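Long-range contacts in oxalate--CoA ligase (Arabidopsis thaliana, PDB 5IE2), which is a two-domain AMP-binding enzyme of the ANL superfamily, modelled here with ATP in its ligand pocket: residues A43-V48 / D152-L157; T206-P211 / V232-A237; C364-N369 / F385-F390; V457-G462 / V487-N492. All coordinates share one frame; numbering follows the deposited sequence. Where two conformers were deposited one is given.

Contact 1 of 4, residues A43-V48 / D152-L157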
loop_
_atom_site.group_PDB
_atom_site.type_symbol
_atom_site.label_atom_id
_atom_site.label_comp_id
_atom_site.label_asym_id
_atom_site.label_seq_id
_atom_site.Cartn_x
_atom_site.Cartn_y
_atom_site.Cartn_z
ATOM N N ALA A 43 9.350 6.685 24.258
ATOM C CA ALA A 43 9.469 5.284 23.921
ATOM C C ALA A 43 10.827 4.976 23.274
ATOM O O ALA A 43 11.398 3.912 23.524
ATOM C CB ALA A 43 8.254 4.829 22.960
ATOM N N ALA A 44 11.329 5.866 22.423
ATOM C CA ALA A 44 12.616 5.654 21.760
ATOM C C ALA A 44 13.703 5.633 22.839
ATOM O O ALA A 44 14.634 4.836 22.787
ATOM C CB ALA A 44 12.899 6.765 20.723
ATOM N N SER A 45 13.557 6.520 23.816
ATOM C CA SER A 45 14.512 6.550 24.923
ATOM C C SER A 45 14.538 5.230 25.674
ATOM O O SER A 45 15.630 4.743 26.046
ATOM C CB SER A 45 14.182 7.676 25.887
ATOM O OG SER A 45 14.667 8.885 25.352
ATOM N N ARG A 46 13.349 4.653 25.901
ATOM C CA ARG A 46 13.316 3.366 26.561
ATOM C C ARG A 46 13.945 2.266 25.684
ATOM O O ARG A 46 14.634 1.368 26.198
ATOM C CB ARG A 46 11.887 2.987 26.931
ATOM C CG ARG A 46 11.318 3.947 27.961
ATOM C CD ARG A 46 11.554 3.432 29.354
ATOM N NE ARG A 46 10.565 2.396 29.679
ATOM C CZ ARG A 46 10.841 1.229 30.262
ATOM N NH1 ARG A 46 12.088 0.939 30.614
ATOM N NH2 ARG A 46 9.859 0.361 30.520
ATOM N N LEU A 47 13.671 2.290 24.386
ATOM C CA LEU A 47 14.301 1.278 23.499
ATOM C C LEU A 47 15.839 1.337 23.585
ATOM O O LEU A 47 16.513 0.296 23.660
ATOM C CB LEU A 47 13.884 1.499 22.028
ATOM C CG LEU A 47 12.410 1.227 21.719
ATOM C CD1 LEU A 47 12.112 1.544 20.228
ATOM C CD2 LEU A 47 12.129 -0.261 22.004
ATOM N N VAL A 48 16.392 2.549 23.556
ATOM C CA VAL A 48 17.843 2.672 23.595
ATOM C C VAL A 48 18.405 2.307 24.981
ATOM O O VAL A 48 19.339 1.523 25.076
ATOM C CB VAL A 48 18.288 4.101 23.205
ATOM C CG1 VAL A 48 19.801 4.267 23.312
ATOM C CG2 VAL A 48 17.848 4.417 21.786
ATOM N N ASP A 152 15.000 11.120 27.943
ATOM C CA ASP A 152 16.389 11.506 27.929
ATOM C C ASP A 152 17.162 10.973 26.722
ATOM O O ASP A 152 17.488 11.718 25.823
ATOM C CB ASP A 152 17.071 11.114 29.253
ATOM C CG ASP A 152 16.732 9.706 29.707
ATOM O OD1 ASP A 152 15.955 9.024 29.016
ATOM O OD2 ASP A 152 17.258 9.276 30.760
ATOM N N SER A 153 17.465 9.683 26.727
ATOM C CA SER A 153 18.501 9.122 25.874
ATOM C C SER A 153 18.214 9.186 24.380
ATOM O O SER A 153 18.992 8.688 23.600
ATOM C CB SER A 153 18.785 7.673 26.267
ATOM O OG SER A 153 17.743 6.835 25.890
ATOM N N ALA A 154 17.092 9.771 24.004
ATOM C CA ALA A 154 16.749 9.920 22.624
ATOM C C ALA A 154 17.224 11.270 22.141
ATOM O O ALA A 154 17.599 11.421 21.014
ATOM C CB ALA A 154 15.237 9.797 22.406
ATOM N N THR A 155 17.151 12.250 23.006
ATOM C CA THR A 155 17.411 13.650 22.645
ATOM C C THR A 155 18.681 13.794 21.820
ATOM O O THR A 155 18.665 14.382 20.739
ATOM C CB THR A 155 17.536 14.555 23.885
ATOM O OG1 THR A 155 16.362 14.417 24.699
ATOM C CG2 THR A 155 17.696 16.009 23.456
ATOM N N GLU A 156 19.759 13.246 22.382
ATOM C CA GLU A 156 21.094 13.134 21.786
ATOM C C GLU A 156 21.125 12.582 20.353
ATOM O O GLU A 156 21.921 13.020 19.532
ATOM C CB GLU A 156 21.943 12.225 22.685
ATOM C CG GLU A 156 23.436 12.373 22.527
ATOM C CD GLU A 156 24.204 11.423 23.424
ATOM O OE1 GLU A 156 23.573 10.514 24.018
ATOM O OE2 GLU A 156 25.439 11.598 23.535
ATOM N N LEU A 157 20.268 11.601 20.088
ATOM C CA LEU A 157 20.233 10.866 18.832
ATOM C C LEU A 157 20.093 11.744 17.611
ATOM O O LEU A 157 19.185 12.581 17.551
ATOM C CB LEU A 157 19.053 9.901 18.849
ATOM C CG LEU A 157 19.218 8.747 19.817
ATOM C CD1 LEU A 157 18.019 7.872 19.717
ATOM C CD2 LEU A 157 20.485 7.998 19.497
#
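Ser45 carries the largest share of the surface buried where helix 43-48 meets the loop 152-157. Its OG stands beside its own backbone N, anti to the carbonyl carbon (chi1 -80°), which aims the hydroxyl at the loop's peptide groups. There OG accepts weakly from Ala154 N, 2.9 Å away but strongly bent (120° at the hydrogen), and, also weakly, from Asp152 N at 3.4 Å. A serine fits because the same hydroxyl also makes a weak bond to Glu41 O one helical turn back, and Ala154 CB is pressed to 3.1 Å from OG, a tight fit that suits small residues. Helix 33-50 belongs to the AMP-binding enzyme family region; Ala43, turned away from the loop, packs on Met72 and Ala75 of helix 67-78, while Ala44 touches both the loop and Arg78. Ser153 sends its OG into the crowded position between N and carbonyl carbon (chi1 72°), 3.0 Å from Ser45 O, and hydrogen-bonds to Ser49 OG. Val48, the third main contributor, sets its CB 3.9 Å from that Ser153 OG. Its CG2 meets Leu157 CD1 tip to tip at 4.0 Å, an apolar contact beside the polar one. Between helix and loop, two methyl groups, Ala44 CB and Ala154 CB, touch at 4.2 Å, a closeness that small alanines permit.

Contact 2 of 4, residues T206-P211 / V232-A237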
loop_
_atom_site.group_PDB
_atom_site.type_symbol
_atom_site.label_atom_id
_atom_site.label_comp_id
_atom_site.label_asym_id
_atom_site.label_seq_id
_atom_site.Cartn_x
_atom_site.Cartn_y
_atom_site.Cartn_z
ATOM N N THR A 206 -8.065 11.698 7.680
ATOM C CA THR A 206 -8.452 10.458 6.979
ATOM C C THR A 206 -8.663 9.304 7.943
ATOM O O THR A 206 -8.256 9.359 9.128
ATOM C CB THR A 206 -7.392 10.047 5.892
ATOM O OG1 THR A 206 -7.994 9.076 5.044
ATOM C CG2 THR A 206 -6.149 9.428 6.525
ATOM N N VAL A 207 -9.324 8.247 7.443
ATOM C CA VAL A 207 -9.503 7.003 8.197
ATOM C C VAL A 207 -8.700 5.927 7.474
ATOM O O VAL A 207 -8.849 5.793 6.268
ATOM C CB VAL A 207 -10.994 6.574 8.266
ATOM C CG1 VAL A 207 -11.141 5.137 8.850
ATOM C CG2 VAL A 207 -11.802 7.632 9.089
ATOM N N ILE A 208 -7.863 5.207 8.208
ATOM C CA ILE A 208 -7.025 4.127 7.647
ATOM C C ILE A 208 -7.873 2.866 7.434
ATOM O O ILE A 208 -8.470 2.332 8.396
ATOM C CB ILE A 208 -5.849 3.771 8.583
ATOM C CG1 ILE A 208 -4.994 5.011 8.872
ATOM C CG2 ILE A 208 -5.015 2.594 7.969
ATOM C CD1 ILE A 208 -4.274 5.531 7.637
ATOM N N VAL A 209 -7.903 2.378 6.186
ATOM C CA VAL A 209 -8.677 1.200 5.849
ATOM C C VAL A 209 -7.806 0.092 5.248
ATOM O O VAL A 209 -8.338 -0.905 4.706
ATOM C CB VAL A 209 -9.830 1.527 4.849
ATOM C CG1 VAL A 209 -10.839 2.569 5.500
ATOM C CG2 VAL A 209 -9.283 2.051 3.479
ATOM N N LEU A 210 -6.486 0.244 5.358
ATOM C CA LEU A 210 -5.569 -0.766 4.825
ATOM C C LEU A 210 -4.578 -1.201 5.888
ATOM O O LEU A 210 -4.255 -0.389 6.748
ATOM C CB LEU A 210 -4.761 -0.167 3.633
ATOM C CG LEU A 210 -5.555 0.316 2.393
ATOM C CD1 LEU A 210 -4.625 1.055 1.422
ATOM C CD2 LEU A 210 -6.218 -0.874 1.655
ATOM N N PRO A 211 -3.974 -2.409 5.760
ATOM C CA PRO A 211 -2.955 -2.802 6.763
ATOM C C PRO A 211 -1.731 -1.905 6.799
ATOM O O PRO A 211 -1.199 -1.555 5.750
ATOM C CB PRO A 211 -2.543 -4.238 6.341
ATOM C CG PRO A 211 -3.052 -4.406 4.922
ATOM C CD PRO A 211 -4.235 -3.479 4.768
ATOM N N VAL A 232 -5.075 11.411 11.409
ATOM C CA VAL A 232 -5.354 10.034 11.025
ATOM C C VAL A 232 -6.247 9.398 12.059
ATOM O O VAL A 232 -5.965 9.531 13.228
ATOM C CB VAL A 232 -3.997 9.235 10.959
ATOM C CG1 VAL A 232 -4.240 7.797 10.620
ATOM C CG2 VAL A 232 -3.074 9.875 9.913
ATOM N N THR A 233 -7.273 8.659 11.631
ATOM C CA THR A 233 -8.106 7.898 12.580
ATOM C C THR A 233 -7.973 6.420 12.298
ATOM O O THR A 233 -8.062 5.996 11.146
ATOM C CB THR A 233 -9.585 8.311 12.487
ATOM O OG1 THR A 233 -9.701 9.702 12.843
ATOM C CG2 THR A 233 -10.500 7.420 13.429
ATOM N N LEU A 234 -7.726 5.627 13.330
ATOM C CA LEU A 234 -7.712 4.172 13.208
ATOM C C LEU A 234 -9.080 3.643 13.650
ATOM O O LEU A 234 -9.597 4.060 14.703
ATOM C CB LEU A 234 -6.608 3.564 14.090
ATOM C CG LEU A 234 -5.232 4.243 13.884
ATOM C CD1 LEU A 234 -4.215 3.657 14.833
ATOM C CD2 LEU A 234 -4.868 4.011 12.390
ATOM N N PRO A 235 -9.654 2.737 12.877
ATOM C CA PRO A 235 -10.905 2.070 13.341
ATOM C C PRO A 235 -10.743 1.355 14.707
ATOM O O PRO A 235 -9.685 0.814 15.083
ATOM C CB PRO A 235 -11.203 1.039 12.248
ATOM C CG PRO A 235 -10.522 1.590 10.971
ATOM C CD PRO A 235 -9.214 2.248 11.555
ATOM N N ALA A 236 -11.836 1.366 15.472
ATOM C CA ALA A 236 -11.834 0.806 16.824
ATOM C C ALA A 236 -11.329 -0.613 16.866
ATOM O O ALA A 236 -10.675 -1.040 17.826
ATOM C CB ALA A 236 -13.281 0.883 17.433
ATOM N N ALA A 237 -11.604 -1.362 15.821
ATOM C CA ALA A 237 -11.252 -2.763 15.873
ATOM C C ALA A 237 -9.935 -3.115 15.173
ATOM O O ALA A 237 -9.663 -4.309 15.006
ATOM C CB ALA A 237 -12.385 -3.609 15.291
HETATM O O HOH W 1 -8.810 11.539 11.055
#
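Two backbone hydrogen bonds join strand 206-207 and its continuation to strand 232-234 in parallel. Thr233 N gives its hydrogen to Thr206 O at 2.8 Å, and Ile208 N gives its own to Thr233 O at 3.0 Å; the second is straighter (167° at the hydrogen), and both donors sit nearly on the C=O axis. Two CA-H...O contacts, from Val232 CA to Thr206 O and from Val207 CA to Thr233 O, fill in the same register. A water adds a polar link: it donates to Thr206 O, so that this carbonyl is gripped twice, and hydrogen-bonds with Thr233 OG1 at 2.7 Å. Threonine suits the site, since Thr233 OG1 also bonds Arg21 NH1 while its CB lies alongside Val207 CG2. The two strands belong to a beta-alpha-beta crossover through helix 215-227, within a mixed sheet in which 205-207 is an outermost strand. Apolar contacts lie on both faces. On the face of Thr206 and Val232, Ile208 CG1 crosses obliquely over Val232 CG1 at 3.4 Å, tighter than ordinary van der Waals contact, while Leu234 CD2 approaches the same Ile208 CG1 at 3.7 Å, its branch lying alongside. On the face of Val207 and Thr233, Val207 CG1 meets Pro235 CG at 4.2 Å. Pro235 comes where the register would bring an N-H to Ile208 O; having none, it ends the pairing and instead places its CD 3.2 Å from that oxygen.

Contact 3 of 4, residues C364-N369 / F385-F390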
loop_
_atom_site.group_PDB
_atom_site.type_symbol
_atom_site.label_atom_id
_atom_site.label_comp_id
_atom_site.label_asym_id
_atom_site.label_seq_id
_atom_site.Cartn_x
_atom_site.Cartn_y
_atom_site.Cartn_z
ATOM N N CYS A 364 10.737 2.354 -15.965
ATOM C CA CYS A 364 11.919 2.453 -15.087
ATOM C C CYS A 364 11.868 3.780 -14.329
ATOM O O CYS A 364 11.426 4.782 -14.891
ATOM C CB CYS A 364 13.233 2.392 -15.897
ATOM S SG CYS A 364 13.256 0.825 -16.872
ATOM N N ILE A 365 12.336 3.768 -13.085
ATOM C CA ILE A 365 12.259 4.954 -12.238
ATOM C C ILE A 365 13.616 5.296 -11.645
ATOM O O ILE A 365 14.502 4.456 -11.533
ATOM C CB ILE A 365 11.248 4.766 -11.082
ATOM C CG1 ILE A 365 11.693 3.635 -10.145
ATOM C CG2 ILE A 365 9.869 4.434 -11.721
ATOM C CD1 ILE A 365 10.682 3.399 -8.921
ATOM N N ARG A 366 13.746 6.550 -11.238
ATOM C CA ARG A 366 14.952 6.952 -10.560
ATOM C C ARG A 366 14.646 8.081 -9.632
ATOM O O ARG A 366 14.139 9.122 -10.066
ATOM C CB ARG A 366 16.006 7.376 -11.562
ATOM C CG ARG A 366 17.242 7.923 -10.819
ATOM C CD ARG A 366 17.702 9.152 -11.682
ATOM N NE ARG A 366 18.813 8.736 -12.394
ATOM C CZ ARG A 366 19.524 9.326 -13.376
ATOM N NH1 ARG A 366 19.265 10.484 -14.018
ATOM N NH2 ARG A 366 20.572 8.618 -13.735
ATOM N N GLY A 367 15.024 7.928 -8.373
ATOM C CA GLY A 367 14.725 9.009 -7.429
ATOM C C GLY A 367 15.098 8.668 -6.007
ATOM O O GLY A 367 15.400 7.519 -5.694
ATOM N N PRO A 368 15.057 9.668 -5.096
ATOM C CA PRO A 368 15.520 9.402 -3.743
ATOM C C PRO A 368 14.539 8.557 -2.907
ATOM O O PRO A 368 14.889 8.163 -1.803
ATOM C CB PRO A 368 15.677 10.810 -3.126
ATOM C CG PRO A 368 14.710 11.683 -3.893
ATOM C CD PRO A 368 14.752 11.080 -5.329
ATOM N N ASN A 369 13.361 8.263 -3.449
ATOM C CA ASN A 369 12.398 7.359 -2.794
ATOM C C ASN A 369 12.697 5.891 -3.072
ATOM O O ASN A 369 12.085 5.000 -2.489
ATOM C CB ASN A 369 10.966 7.695 -3.314
ATOM C CG ASN A 369 10.903 7.647 -4.853
ATOM O OD1 ASN A 369 11.584 8.428 -5.553
ATOM N ND2 ASN A 369 10.135 6.709 -5.388
ATOM N N PHE A 385 18.828 -2.797 -11.559
ATOM C CA PHE A 385 19.336 -1.435 -11.473
ATOM C C PHE A 385 20.383 -1.136 -12.549
ATOM O O PHE A 385 21.262 -1.958 -12.826
ATOM C CB PHE A 385 19.955 -1.191 -10.089
ATOM C CG PHE A 385 18.971 -1.270 -8.970
ATOM C CD1 PHE A 385 18.411 -0.106 -8.435
ATOM C CD2 PHE A 385 18.603 -2.494 -8.449
ATOM C CE1 PHE A 385 17.541 -0.178 -7.410
ATOM C CE2 PHE A 385 17.674 -2.562 -7.430
ATOM C CZ PHE A 385 17.162 -1.388 -6.910
ATOM N N GLU A 386 20.287 0.034 -13.158
ATOM C CA GLU A 386 21.334 0.448 -14.086
ATOM C C GLU A 386 21.470 1.977 -14.067
ATOM O O GLU A 386 20.503 2.677 -14.368
ATOM C CB GLU A 386 21.028 -0.043 -15.503
ATOM C CG GLU A 386 22.078 0.430 -16.480
ATOM C CD GLU A 386 21.841 -0.010 -17.912
ATOM O OE1 GLU A 386 20.755 -0.562 -18.209
ATOM O OE2 GLU A 386 22.763 0.203 -18.737
ATOM N N PHE A 387 22.678 2.469 -13.751
ATOM C CA PHE A 387 22.945 3.912 -13.689
ATOM C C PHE A 387 21.891 4.652 -12.849
ATOM O O PHE A 387 21.426 5.742 -13.253
ATOM C CB PHE A 387 23.004 4.520 -15.082
ATOM C CG PHE A 387 23.786 5.830 -15.144
ATOM C CD1 PHE A 387 25.123 5.868 -14.756
ATOM C CD2 PHE A 387 23.167 7.023 -15.593
ATOM C CE1 PHE A 387 25.853 7.077 -14.814
ATOM C CE2 PHE A 387 23.904 8.246 -15.653
ATOM C CZ PHE A 387 25.247 8.264 -15.271
ATOM N N GLY A 388 21.532 4.068 -11.706
ATOM C CA GLY A 388 20.586 4.703 -10.781
ATOM C C GLY A 388 19.127 4.355 -11.052
ATOM O O GLY A 388 18.254 4.587 -10.209
ATOM N N TRP A 389 18.848 3.826 -12.240
ATOM C CA TRP A 389 17.467 3.519 -12.624
ATOM C C TRP A 389 17.050 2.119 -12.183
ATOM O O TRP A 389 17.779 1.152 -12.417
ATOM C CB TRP A 389 17.302 3.579 -14.134
ATOM C CG TRP A 389 17.472 4.956 -14.734
ATOM C CD1 TRP A 389 18.648 5.566 -15.108
ATOM C CD2 TRP A 389 16.419 5.873 -15.036
ATOM N NE1 TRP A 389 18.382 6.801 -15.634
ATOM C CE2 TRP A 389 17.021 7.023 -15.589
ATOM C CE3 TRP A 389 15.006 5.823 -14.887
ATOM C CZ2 TRP A 389 16.271 8.119 -16.030
ATOM C CZ3 TRP A 389 14.257 6.897 -15.325
ATOM C CH2 TRP A 389 14.904 8.058 -15.882
ATOM N N PHE A 390 15.829 2.002 -11.681
ATOM C CA PHE A 390 15.281 0.730 -11.256
ATOM C C PHE A 390 14.229 0.246 -12.290
ATOM O O PHE A 390 13.340 1.008 -12.658
ATOM C CB PHE A 390 14.672 0.896 -9.869
ATOM C CG PHE A 390 13.884 -0.313 -9.413
ATOM C CD1 PHE A 390 14.535 -1.509 -9.160
ATOM C CD2 PHE A 390 12.481 -0.222 -9.246
ATOM C CE1 PHE A 390 13.794 -2.636 -8.730
ATOM C CE2 PHE A 390 11.751 -1.328 -8.841
ATOM C CZ PHE A 390 12.406 -2.536 -8.591
HETATM O O HOH W 2 16.900 5.391 -8.030
#
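Arg366 leaves the strand with CG anti to its backbone N (chi1 175°) and then bends at chi2 and chi3, while Trp389 holds CG anti to its carbonyl carbon (chi1 -66°); together these torsions lay the arginine across one face of the indole. Arg366 CB makes a CH-pi contact, 3.9 Å from the centroid of the six-membered ring, and further out Trp389 NE1 lies over a face of the guanidinium, the two planes 31° apart. NH2 then donates to Phe387 O at 3.0 Å, in the guanidinium plane. Arginine suits this place, its CB covering the six-membered ring and its charged tip reaching the type I' turn, residues 386-389, of the tight beta hairpin formed by strands 385-386 and 389-392. Gly388 takes a positive phi in that turn, which glycine tolerates readily. A water links its O to Gly367 N. Next to Trp389, Ile365 and Phe390 form an antiparallel hydrogen-bonded pair, Ile365 N to Phe390 O at 3.0 Å and Phe390 N to Ile365 O at 2.8 Å. Phe390 has its side chain about 7 Å from the bound ATP. Strand 361-366 also pairs with strand 344-348, where Glu344 makes a salt bridge to Arg366 NH1 and touches Trp389, and helix 378-384 leads directly into Phe385.

Contact 4 of 4, residues V457-G462 / V487-N492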
loop_
_atom_site.group_PDB
_atom_site.type_symbol
_atom_site.label_atom_id
_atom_site.label_comp_id
_atom_site.label_asym_id
_atom_site.label_seq_id
_atom_site.Cartn_x
_atom_site.Cartn_y
_atom_site.Cartn_z
ATOM N N VAL A 457 -15.313 -15.074 -12.633
ATOM C CA VAL A 457 -16.173 -14.006 -12.172
ATOM C C VAL A 457 -17.000 -14.460 -10.964
ATOM O O VAL A 457 -17.344 -15.645 -10.824
ATOM C CB VAL A 457 -17.155 -13.498 -13.286
ATOM C CG1 VAL A 457 -16.409 -12.970 -14.473
ATOM C CG2 VAL A 457 -18.036 -14.594 -13.735
ATOM N N ILE A 458 -17.289 -13.497 -10.102
ATOM C CA ILE A 458 -18.289 -13.601 -9.057
ATOM C C ILE A 458 -19.526 -12.834 -9.463
ATOM O O ILE A 458 -19.464 -11.590 -9.676
ATOM C CB ILE A 458 -17.756 -13.030 -7.728
ATOM C CG1 ILE A 458 -16.517 -13.791 -7.287
ATOM C CG2 ILE A 458 -18.840 -13.058 -6.657
ATOM C CD1 ILE A 458 -15.877 -13.187 -6.049
ATOM N N PRO A 459 -20.661 -13.558 -9.594
ATOM C CA PRO A 459 -21.928 -12.920 -9.944
ATOM C C PRO A 459 -22.476 -12.127 -8.765
ATOM O O PRO A 459 -22.099 -12.372 -7.609
ATOM C CB PRO A 459 -22.836 -14.106 -10.357
ATOM C CG PRO A 459 -22.202 -15.314 -9.783
ATOM C CD PRO A 459 -20.747 -15.033 -9.553
ATOM N N ARG A 460 -23.287 -11.126 -9.071
ATOM C CA ARG A 460 -23.975 -10.365 -8.043
ATOM C C ARG A 460 -25.001 -11.268 -7.393
ATOM O O ARG A 460 -25.598 -12.113 -8.076
ATOM C CB ARG A 460 -24.656 -9.133 -8.637
ATOM C CG ARG A 460 -23.690 -8.047 -9.058
ATOM C CD ARG A 460 -24.433 -6.917 -9.721
ATOM N NE ARG A 460 -23.465 -5.943 -10.225
ATOM C CZ ARG A 460 -22.900 -4.992 -9.486
ATOM N NH1 ARG A 460 -23.210 -4.867 -8.193
ATOM N NH2 ARG A 460 -22.019 -4.153 -10.045
ATOM N N GLU A 461 -25.240 -11.059 -6.107
ATOM C CA GLU A 461 -26.187 -11.905 -5.381
ATOM C C GLU A 461 -27.578 -11.823 -6.010
ATOM O O GLU A 461 -28.047 -10.748 -6.394
ATOM C CB GLU A 461 -26.230 -11.553 -3.891
ATOM C CG GLU A 461 -25.733 -12.717 -3.011
ATOM C CD GLU A 461 -26.136 -12.595 -1.546
ATOM O OE1 GLU A 461 -25.329 -12.093 -0.723
ATOM O OE2 GLU A 461 -27.269 -13.017 -1.219
ATOM N N GLY A 462 -28.202 -12.990 -6.168
ATOM C CA GLY A 462 -29.529 -13.080 -6.736
ATOM C C GLY A 462 -29.547 -12.962 -8.245
ATOM O O GLY A 462 -30.610 -12.845 -8.854
ATOM N N VAL A 487 -14.728 -19.186 -18.901
ATOM C CA VAL A 487 -15.208 -18.347 -17.791
ATOM C C VAL A 487 -15.567 -19.234 -16.598
ATOM O O VAL A 487 -16.501 -20.035 -16.695
ATOM C CB VAL A 487 -16.467 -17.528 -18.196
ATOM C CG1 VAL A 487 -17.054 -16.718 -16.993
ATOM C CG2 VAL A 487 -16.192 -16.656 -19.425
ATOM N N PHE A 488 -14.832 -19.110 -15.497
ATOM C CA PHE A 488 -15.116 -19.870 -14.286
ATOM C C PHE A 488 -15.995 -19.066 -13.355
ATOM O O PHE A 488 -15.743 -17.891 -13.084
ATOM C CB PHE A 488 -13.822 -20.273 -13.603
ATOM C CG PHE A 488 -12.969 -21.166 -14.448
ATOM C CD1 PHE A 488 -13.200 -22.535 -14.486
ATOM C CD2 PHE A 488 -11.950 -20.637 -15.242
ATOM C CE1 PHE A 488 -12.424 -23.371 -15.287
ATOM C CE2 PHE A 488 -11.164 -21.473 -16.054
ATOM C CZ PHE A 488 -11.404 -22.836 -16.072
ATOM N N ILE A 489 -17.067 -19.678 -12.892
ATOM C CA ILE A 489 -17.997 -18.924 -12.087
ATOM C C ILE A 489 -17.862 -19.372 -10.670
ATOM O O ILE A 489 -17.810 -20.582 -10.379
ATOM C CB ILE A 489 -19.381 -19.060 -12.603
ATOM C CG1 ILE A 489 -19.375 -18.424 -13.990
ATOM C CG2 ILE A 489 -20.356 -18.391 -11.647
ATOM C CD1 ILE A 489 -20.567 -18.610 -14.728
ATOM N N THR A 490 -17.708 -18.395 -9.783
ATOM C CA THR A 490 -17.377 -18.745 -8.434
ATOM C C THR A 490 -17.960 -17.781 -7.415
ATOM O O THR A 490 -18.477 -16.722 -7.760
ATOM C CB THR A 490 -15.867 -18.857 -8.307
ATOM O OG1 THR A 490 -15.542 -19.232 -6.965
ATOM C CG2 THR A 490 -15.149 -17.523 -8.720
ATOM N N ASP A 491 -17.897 -18.171 -6.153
ATOM C CA ASP A 491 -18.489 -17.407 -5.056
ATOM C C ASP A 491 -17.423 -16.596 -4.314
ATOM O O ASP A 491 -17.727 -15.679 -3.537
ATOM C CB ASP A 491 -19.213 -18.371 -4.098
ATOM C CG ASP A 491 -18.278 -19.458 -3.514
ATOM O OD1 ASP A 491 -17.396 -19.996 -4.230
ATOM O OD2 ASP A 491 -18.460 -19.817 -2.328
ATOM N N ASN A 492 -16.165 -16.939 -4.576
ATOM C CA ASN A 492 -15.057 -16.301 -3.899
ATOM C C ASN A 492 -13.717 -16.331 -4.646
ATOM O O ASN A 492 -13.337 -17.343 -5.256
ATOM C CB ASN A 492 -14.881 -16.946 -2.528
ATOM C CG ASN A 492 -14.041 -16.096 -1.601
ATOM O OD1 ASN A 492 -12.857 -16.375 -1.390
ATOM N ND2 ASN A 492 -14.635 -15.022 -1.073
#
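Strands 457-459 and 487-489 run broadly parallel, 45° apart in direction, and Val457 bonds to the residues on both sides of its partner Ile489: its N gives to Phe488 O at 2.9 Å and its O accepts from Thr490 N at 3.0 Å. Val457 puts CG2 in the crowded position between N and carbonyl carbon, where it touches Val487 CG1 at 4.0 Å obliquely and Ile489 CG1 at 4.1 Å alongside. Beta-branched residues suit such extended strands. Ile458, extended to its tip (chi2 175°), reaches past the strand end to set CD1 3.9 Å from Asn492 CA. Pro459 CD lies 4.0 Å from Ile489 CG2 and 3.3 Å from Thr490 O. The pair closes the beta-alpha-beta unit of strand 450-459, helix 467-477 and strand 487-489 in the C-terminal domain, while the other edge of strand 450-459 bonds to strand 436-446. Val487 turns toward helix 467-477, meeting Ile470 and Lys471. With no N-H to offer Thr490 O, proline stops the hydrogen bonding at this point, while Phe488 continues it to Cys455; between these segments the join thus rests on two backbone bonds and on aliphatic packing, with no salt bridge.

Along the chain the four contacts follow in series, each closing before the next opens. Contacts 1 and 2 both lie within the N-terminal AMP-binding region, their centres about 28 Å apart, but in different elements: contact 1 fixes a loop to helix 33-50, contact 2 pairs two strands of a four-stranded mixed sheet. Contact 3 sits in an antiparallel sheet, with a centre about 32 Å from that of contact 2 and across the chain's centre. Contact 4 belongs to the C-terminal domain, its centre about 54 Å from that of contact 1. Contacts 2 and 4 each close a beta-alpha-beta unit, the first in the N-terminal region, the second in the C-terminal one. None touches another; they lie in separate elements of the fold.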